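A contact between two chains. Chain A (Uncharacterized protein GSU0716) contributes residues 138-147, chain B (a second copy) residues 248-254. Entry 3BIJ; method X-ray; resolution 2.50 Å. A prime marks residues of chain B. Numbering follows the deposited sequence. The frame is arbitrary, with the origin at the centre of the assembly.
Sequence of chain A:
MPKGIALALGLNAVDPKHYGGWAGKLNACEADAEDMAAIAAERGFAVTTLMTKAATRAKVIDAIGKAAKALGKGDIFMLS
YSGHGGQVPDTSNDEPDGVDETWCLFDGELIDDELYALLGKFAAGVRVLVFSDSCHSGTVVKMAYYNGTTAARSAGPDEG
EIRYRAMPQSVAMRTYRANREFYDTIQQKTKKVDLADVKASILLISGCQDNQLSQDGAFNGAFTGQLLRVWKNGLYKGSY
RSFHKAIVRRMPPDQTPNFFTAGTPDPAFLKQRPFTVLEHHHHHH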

# COMPACT_ATOMS: atom_id res chain seq x y z
N GLY A 138 2.67 16.00 19.48
CA GLY A 138 1.35 15.79 20.02
C GLY A 138 1.35 14.56 20.92
O GLY A 138 2.34 14.27 21.61
N THR A 139 0.25 13.82 20.89
CA THR A 139 0.12 12.62 21.72
C THR A 139 0.38 11.35 20.92
O THR A 139 0.60 11.39 19.71
N VAL A 140 0.36 10.20 21.60
CA VAL A 140 0.60 8.92 20.95
C VAL A 140 -0.40 8.66 19.82
O VAL A 140 -0.09 7.97 18.86
N VAL A 141 -1.60 9.23 19.93
CA VAL A 141 -2.60 9.02 18.89
C VAL A 141 -2.14 9.59 17.54
O VAL A 141 -2.41 9.01 16.48
N LYS A 142 -1.44 10.73 17.58
CA LYS A 142 -0.95 11.34 16.36
C LYS A 142 0.13 10.44 15.81
O LYS A 142 0.20 10.18 14.61
N MSE A 143 0.99 9.97 16.71
CA MSE A 143 2.07 9.08 16.33
C MSE A 143 1.48 7.82 15.72
O MSE A 143 2.02 7.28 14.76
N ALA A 144 0.36 7.37 16.28
CA ALA A 144 -0.34 6.18 15.82
C ALA A 144 -0.78 6.33 14.37
O ALA A 144 -0.46 5.49 13.52
N TYR A 145 -1.52 7.40 14.08
CA TYR A 145 -2.00 7.65 12.73
C TYR A 145 -0.87 7.82 11.73
O TYR A 145 -0.98 7.37 10.60
N TYR A 146 0.21 8.48 12.14
CA TYR A 146 1.34 8.70 11.25
C TYR A 146 2.32 7.54 11.14
O TYR A 146 3.39 7.67 10.55
N ASN A 147 1.96 6.38 11.69
CA ASN A 147 2.83 5.20 11.57
C ASN A 147 2.43 4.30 10.39
O ASN A 147 3.15 3.36 10.04
N VAL B 248 -10.37 17.01 18.36
CA VAL B 248 -9.36 16.92 17.31
C VAL B 248 -8.20 16.03 17.72
O VAL B 248 -7.59 15.37 16.88
N ARG B 249 -7.90 15.98 19.00
CA ARG B 249 -6.79 15.16 19.46
C ARG B 249 -7.01 13.69 19.13
O ARG B 249 -6.05 12.97 18.87
N ARG B 250 -8.26 13.27 19.13
CA ARG B 250 -8.64 11.89 18.87
C ARG B 250 -8.86 11.58 17.39
O ARG B 250 -8.78 10.44 16.97
N MSE B 251 -9.13 12.62 16.62
CA MSE B 251 -9.39 12.53 15.19
C MSE B 251 -8.17 12.25 14.31
O MSE B 251 -7.05 12.67 14.62
N PRO B 252 -8.38 11.54 13.20
CA PRO B 252 -7.28 11.22 12.29
C PRO B 252 -6.82 12.50 11.57
O PRO B 252 -7.60 13.42 11.33
N PRO B 253 -5.54 12.56 11.19
CA PRO B 253 -5.00 13.74 10.50
C PRO B 253 -5.68 14.14 9.20
O PRO B 253 -5.60 15.31 8.79
N ASP B 254 -6.38 13.20 8.57
CA ASP B 254 -7.07 13.46 7.32
C ASP B 254 -8.48 14.03 7.54
O ASP B 254 -9.21 14.32 6.58

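A flat aromatic face and the compact rings of prolines can pack as bump against hollow, with a few polar contacts at the edges. The contact between residues 138-147 and the second copy's 248-254, which buries 407 Å² in all, is a compact example. Thr139, Val141 and Tyr145 point their CA-to-CB bonds toward the other chain, while Val140, Met143 and Ala144 lie out of its reach.

Tyr145, in the m rotamer (chi1 -77°), is the main bump. The Tyr145 ring lies along the Met251′-Pro252′ backbone, with Pro252′ CA 3.5 Å from the ring centroid and nearly on the normal, a CH-pi contact. Pro252′ CB comes over the same ring, 3.3 Å from Tyr145 CE2. The ring's far end is fixed by a hydrogen bond near its plane, from Tyr145 OH to Arg250′ O at 3.2 Å, so one side chain supplies both an apolar face and a polar tip.

Pro253′ points toward chain A and fills the hollow between the two tyrosines. Pro253′ CD lies 3.4 Å from Tyr145 CB, Pro253′ CG sits over a face of the Tyr146 ring, and Pro253′ CB is 3.6 Å from Tyr146 OH. Tyr146, also m, has its CA-to-CB bond sideways, but the end of its side chain comes nearer, and its hydroxyl is satisfied elsewhere in the structure.

Val141, m as well, faces the Arg249′ backbone, though Val141 CG2 and Arg249′ O are modelled too close, at 2.9 Å, for the distance to carry weight. At the other end, Arg249′ (chi1 -136°, between wells) starts sideways and reaches across, laying a guanidinium face against Thr139, whose CG2 is 3.9 Å from Arg249′ NH2. Thr139, in the p rotamer, also caps the helix through a weak bond from Val141 N to Thr139 OG1 (3.5 Å). Beside Arg249′ NE, a water accepts from Thr139 N (2.9 Å) and, weakly, from Arg249′ NE (3.1 Å), bridging the chains.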

# COMPACT_ATOMS: atom_id res chain seq x y z
CB THR A 139 -1.30 12.54 22.36
OG1 THR A 139 -2.29 12.33 21.35
CG2 THR A 139 -1.61 13.83 23.11
CB VAL A 140 0.56 7.76 21.98
CG1 VAL A 140 -0.75 7.78 22.76
CG2 VAL A 140 0.74 6.42 21.26
CB VAL A 141 -3.94 9.66 19.28
CG1 VAL A 141 -4.30 9.27 20.70
CG2 VAL A 141 -3.85 11.17 19.16
CB LYS A 142 -0.35 12.73 16.63
CG LYS A 142 0.09 13.45 15.36
CD LYS A 142 0.80 14.77 15.63
CE LYS A 142 -0.11 15.80 16.25
NZ LYS A 142 0.55 17.14 16.38
CB MSE A 143 2.90 8.74 17.57
CG MSE A 143 4.38 9.10 17.44
SE MSE A 143 4.70 10.94 16.94
CE MSE A 143 4.86 10.73 14.99
CB ALA A 144 -1.54 5.93 16.71
CB TYR A 145 -2.88 8.90 12.71
CG TYR A 145 -4.27 8.70 13.26
CD1 TYR A 145 -4.69 9.38 14.40
CD2 TYR A 145 -5.20 7.89 12.59
CE1 TYR A 145 -5.99 9.26 14.87
CE2 TYR A 145 -6.51 7.76 13.05
CZ TYR A 145 -6.90 8.45 14.18
OH TYR A 145 -8.20 8.38 14.61
CB TYR A 146 2.09 9.99 11.64
CG TYR A 146 1.48 11.26 11.08
CD1 TYR A 146 1.54 11.55 9.71
CD2 TYR A 146 0.84 12.17 11.91
CE1 TYR A 146 0.96 12.72 9.19
CE2 TYR A 146 0.26 13.34 11.41
CZ TYR A 146 0.32 13.60 10.05
OH TYR A 146 -0.27 14.75 9.56
CB ASN A 147 2.84 4.37 12.87
CG ASN A 147 3.88 4.86 13.87
OD1 ASN A 147 4.06 4.27 14.95
ND2 ASN A 147 4.58 5.95 13.52
CB VAL B 248 -8.80 18.31 16.91
CG1 VAL B 248 -9.94 19.27 16.60
CG2 VAL B 248 -7.91 18.84 18.00
CB ARG B 249 -6.60 15.34 20.97
CG ARG B 249 -5.16 15.51 21.42
CD ARG B 249 -4.52 16.70 20.71
NE ARG B 249 -3.20 17.01 21.24
CZ ARG B 249 -2.97 17.51 22.45
NH1 ARG B 249 -4.00 17.75 23.27
NH2 ARG B 249 -1.73 17.76 22.85
CB ARG B 250 -9.92 11.58 19.64
CG ARG B 250 -9.81 11.90 21.12
CD ARG B 250 -11.14 11.72 21.84
NE ARG B 250 -11.58 10.32 21.86
CZ ARG B 250 -11.03 9.38 22.60
NH1 ARG B 250 -10.00 9.66 23.39
NH2 ARG B 250 -11.49 8.14 22.53
CB MSE B 251 -10.02 13.84 14.73
CG MSE B 251 -11.35 14.17 15.35
SE MSE B 251 -12.70 12.97 14.79
CE MSE B 251 -13.07 13.62 13.00
CB PRO B 252 -7.90 10.20 11.35
CG PRO B 252 -9.34 10.62 11.29
CD PRO B 252 -9.64 10.95 12.74
CB PRO B 253 -3.52 13.39 10.31
CG PRO B 253 -3.54 11.90 10.20
CD PRO B 253 -4.52 11.49 11.29
CB ASP B 254 -7.15 12.17 6.48
CG ASP B 254 -8.18 11.20 7.01
OD1 ASP B 254 -8.14 10.89 8.22
OD2 ASP B 254 -9.03 10.74 6.21
O HOH W 1 -2.10 14.70 19.53